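Local atomic coordinates of 6-phosphogluconate dehydrogenase (Decarboxylating) (PDB entry 4E21), a protein that probably catalyses the NADP-dependent oxidative decarboxylation of 6-phosphogluconate, a step of the pentose phosphate pathway. Residues L30-R39 with A57-I66. Sequence-based numbering, arbitrary orientation.
Sequences LGRMGADMVR and AVQALEREGI
Leu30, in the turn before helix 32-39, and Leu61, on the helix after strand 47-51, fill the groove between neighbouring helices of what is, by its parallel strands and GxGxxG-like turn, probably a Rossmann-type dinucleotide-binding domain. The axes of helices 32-39 and 57-63 run nearly parallel, 24° apart, but at 11.6 Å they are bridged by side chains rather than by backbone. Leu30 CD1 reaches 3.6 Å from Val58 CA, laid against the helix backbone. Leu61 forks: CD2 lies 4.0 Å from Ala35 CB, while CD1 faces Val38 CG1. Val38 sends CG1, which stands opposite the backbone N about the CA-CB bond, to Ile66 CD1, 3.6 Å away. Strand 47-51 backs this apolar layer, Val50 touching Leu30, Val38 and Ile66.

Beside Leu61, Arg39 meets Glu64 side-on: NE bonds to the syn lone pair of OE2 at 2.8 Å, and NH2 to OE1 at 3.3 Å. The planes of guanidinium and carboxylate are 59° apart, so the pairing is twisted rather than flat. Replacing Arg39 by an alanine would take away both gripping nitrogens and is likely to leave Glu64 and Asp36 each without this charge partner. In the second shell Asp36 holds the far side of the guanidinium through a weak bond from Arg39 NH1 to OD1, and its other oxygen, OD2, accepts from Arg32 NE at 2.7 Å, with an N-H...O angle of 154°.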
loop_
_atom_site.group_PDB
_atom_site.type_symbol
_atom_site.label_atom_id
_atom_site.label_comp_id
_atom_site.label_asym_id
_atom_site.label_seq_id
_atom_site.Cartn_x
_atom_site.Cartn_y
_atom_site.Cartn_z
ATOM N N LEU B 30 15.272 36.185 -4.925
ATOM C CA LEU B 30 16.364 36.338 -3.974
ATOM C C LEU B 30 15.964 35.824 -2.604
ATOM O O LEU B 30 16.339 36.399 -1.579
ATOM C CB LEU B 30 16.800 37.804 -3.887
ATOM C CG LEU B 30 17.322 38.467 -5.158
ATOM C CD1 LEU B 30 17.969 39.773 -4.783
ATOM C CD2 LEU B 30 18.321 37.575 -5.880
ATOM N N GLY B 31 15.178 34.752 -2.600
ATOM C CA GLY B 31 14.941 33.988 -1.391
ATOM C C GLY B 31 16.191 33.206 -1.018
ATOM O O GLY B 31 17.256 33.347 -1.641
ATOM N N ARG B 32 16.058 32.362 -0.006
ATOM C CA ARG B 32 17.209 31.656 0.541
ATOM C C ARG B 32 18.012 30.950 -0.551
ATOM O O ARG B 32 19.242 31.074 -0.611
ATOM C CB ARG B 32 16.755 30.675 1.636
ATOM C CG ARG B 32 17.865 29.843 2.251
ATOM C CD ARG B 32 18.975 30.706 2.848
ATOM N NE ARG B 32 20.121 29.879 3.236
ATOM C CZ ARG B 32 20.245 29.277 4.419
ATOM N NH1 ARG B 32 19.297 29.431 5.339
ATOM N NH2 ARG B 32 21.316 28.523 4.684
HETATM N N MSE B 33 17.319 30.215 -1.415
HETATM C CA MSE B 33 17.991 29.430 -2.450
HETATM C C MSE B 33 18.689 30.311 -3.498
HETATM O O MSE B 33 19.856 30.073 -3.841
HETATM C CB MSE B 33 17.008 28.461 -3.111
HETATM C CG MSE B 33 16.543 27.311 -2.208
HETATM SE SE MSE B 33 18.040 26.164 -1.782
HETATM C CE MSE B 33 18.198 25.259 -3.507
ATOM N N GLY B 34 17.985 31.331 -3.991
ATOM C CA GLY B 34 18.552 32.241 -4.983
ATOM C C GLY B 34 19.755 33.010 -4.453
ATOM O O GLY B 34 20.802 33.096 -5.114
ATOM N N ALA B 35 19.612 33.553 -3.243
ATOM C CA ALA B 35 20.705 34.255 -2.574
ATOM C C ALA B 35 21.944 33.357 -2.394
ATOM O O ALA B 35 23.076 33.792 -2.636
ATOM C CB ALA B 35 20.230 34.806 -1.244
ATOM N N ASP B 36 21.714 32.106 -1.991
ATOM C CA ASP B 36 22.793 31.147 -1.738
ATOM C C ASP B 36 23.562 30.744 -2.983
ATOM O O ASP B 36 24.779 30.546 -2.938
ATOM C CB ASP B 36 22.242 29.883 -1.060
ATOM C CG ASP B 36 22.135 30.034 0.436
ATOM O OD1 ASP B 36 22.657 31.055 0.945
ATOM O OD2 ASP B 36 21.546 29.145 1.094
HETATM N N MSE B 37 22.851 30.604 -4.098
HETATM C CA MSE B 37 23.507 30.255 -5.353
HETATM C C MSE B 37 24.320 31.436 -5.857
HETATM O O MSE B 37 25.385 31.244 -6.428
HETATM C CB MSE B 37 22.498 29.800 -6.402
HETATM C CG MSE B 37 21.604 28.698 -5.896
HETATM SE SE MSE B 37 20.281 28.140 -7.185
HETATM C CE MSE B 37 21.342 26.856 -8.181
ATOM N N VAL B 38 23.823 32.653 -5.634
ATOM C CA VAL B 38 24.586 33.846 -6.002
ATOM C C VAL B 38 25.848 33.900 -5.149
ATOM O O VAL B 38 26.939 34.132 -5.672
ATOM C CB VAL B 38 23.784 35.154 -5.840
ATOM C CG1 VAL B 38 24.713 36.338 -5.923
ATOM C CG2 VAL B 38 22.707 35.249 -6.909
ATOM N N ARG B 39 25.704 33.646 -3.844
ATOM C CA ARG B 39 26.869 33.677 -2.960
ATOM C C ARG B 39 27.882 32.645 -3.401
ATOM O O ARG B 39 29.076 32.922 -3.448
ATOM C CB ARG B 39 26.485 33.467 -1.505
ATOM C CG ARG B 39 25.682 34.599 -0.919
ATOM C CD ARG B 39 25.229 34.262 0.483
ATOM N NE ARG B 39 24.281 35.246 0.987
ATOM C CZ ARG B 39 23.004 34.995 1.248
ATOM N NH1 ARG B 39 22.510 33.777 1.067
ATOM N NH2 ARG B 39 22.220 35.964 1.701
ATOM N N ALA B 57 14.743 42.562 -0.226
ATOM C CA ALA B 57 15.575 41.403 -0.576
ATOM C C ALA B 57 16.802 41.769 -1.417
ATOM O O ALA B 57 17.914 41.300 -1.144
ATOM C CB ALA B 57 14.739 40.337 -1.283
ATOM N N VAL B 58 16.600 42.598 -2.443
ATOM C CA VAL B 58 17.716 43.056 -3.276
ATOM C C VAL B 58 18.721 43.819 -2.432
ATOM O O VAL B 58 19.930 43.598 -2.526
ATOM C CB VAL B 58 17.261 44.000 -4.404
ATOM C CG1 VAL B 58 18.455 44.397 -5.244
ATOM C CG2 VAL B 58 16.173 43.351 -5.251
ATOM N N GLN B 59 18.204 44.732 -1.613
ATOM C CA GLN B 59 19.053 45.561 -0.769
ATOM C C GLN B 59 19.944 44.701 0.123
ATOM O O GLN B 59 21.160 44.927 0.215
ATOM C CB GLN B 59 18.212 46.548 0.048
ATOM C CG GLN B 59 17.933 47.853 -0.715
ATOM C CD GLN B 59 16.769 48.646 -0.138
ATOM O OE1 GLN B 59 15.881 48.080 0.499
ATOM N NE2 GLN B 59 16.769 49.961 -0.360
ATOM N N ALA B 60 19.340 43.697 0.754
ATOM C CA ALA B 60 20.089 42.778 1.590
ATOM C C ALA B 60 21.286 42.155 0.836
ATOM O O ALA B 60 22.375 41.997 1.400
ATOM C CB ALA B 60 19.162 41.713 2.161
ATOM N N LEU B 61 21.098 41.817 -0.438
ATOM C CA LEU B 61 22.215 41.286 -1.225
ATOM C C LEU B 61 23.184 42.392 -1.637
ATOM O O LEU B 61 24.397 42.161 -1.770
ATOM C CB LEU B 61 21.725 40.529 -2.463
ATOM C CG LEU B 61 21.344 39.055 -2.308
ATOM C CD1 LEU B 61 21.991 38.248 -3.427
ATOM C CD2 LEU B 61 21.785 38.521 -0.964
ATOM N N GLU B 62 22.632 43.586 -1.854
ATOM C CA GLU B 62 23.443 44.764 -2.151
ATOM C C GLU B 62 24.375 45.100 -0.988
ATOM O O GLU B 62 25.551 45.408 -1.207
ATOM C CB GLU B 62 22.573 45.959 -2.558
ATOM C CG GLU B 62 22.513 46.139 -4.078
ATOM C CD GLU B 62 21.422 47.095 -4.544
ATOM O OE1 GLU B 62 20.538 47.445 -3.727
ATOM O OE2 GLU B 62 21.450 47.489 -5.739
ATOM N N ARG B 63 23.855 45.009 0.239
ATOM C CA ARG B 63 24.683 45.139 1.437
ATOM C C ARG B 63 25.834 44.124 1.426
ATOM O O ARG B 63 26.950 44.443 1.833
ATOM C CB ARG B 63 23.851 44.979 2.712
ATOM C CG ARG B 63 23.035 46.200 3.082
ATOM C CD ARG B 63 22.295 46.001 4.396
ATOM N NE ARG B 63 21.211 46.968 4.559
ATOM C CZ ARG B 63 19.952 46.745 4.179
ATOM N NH1 ARG B 63 19.618 45.587 3.622
ATOM N NH2 ARG B 63 19.020 47.677 4.359
ATOM N N GLU B 64 25.570 42.908 0.952
ATOM C CA GLU B 64 26.650 41.944 0.765
ATOM C C GLU B 64 27.603 42.340 -0.369
ATOM O O GLU B 64 28.586 41.647 -0.632
ATOM C CB GLU B 64 26.099 40.535 0.537
ATOM C CG GLU B 64 25.919 39.741 1.819
ATOM C CD GLU B 64 25.202 38.417 1.601
ATOM O OE1 GLU B 64 24.223 38.386 0.824
ATOM O OE2 GLU B 64 25.608 37.410 2.217
ATOM N N GLY B 65 27.313 43.454 -1.035
ATOM C CA GLY B 65 28.150 43.915 -2.122
ATOM C C GLY B 65 27.972 43.120 -3.403
ATOM O O GLY B 65 28.952 42.835 -4.098
ATOM N N ILE B 66 26.725 42.753 -3.710
ATOM C CA ILE B 66 26.389 42.179 -5.021
ATOM C C ILE B 66 25.553 43.163 -5.846
ATOM O O ILE B 66 24.635 43.799 -5.318
ATOM C CB ILE B 66 25.621 40.842 -4.910
ATOM C CG1 ILE B 66 26.302 39.905 -3.919
ATOM C CG2 ILE B 66 25.543 40.167 -6.261
ATOM C CD1 ILE B 66 25.356 38.863 -3.376
#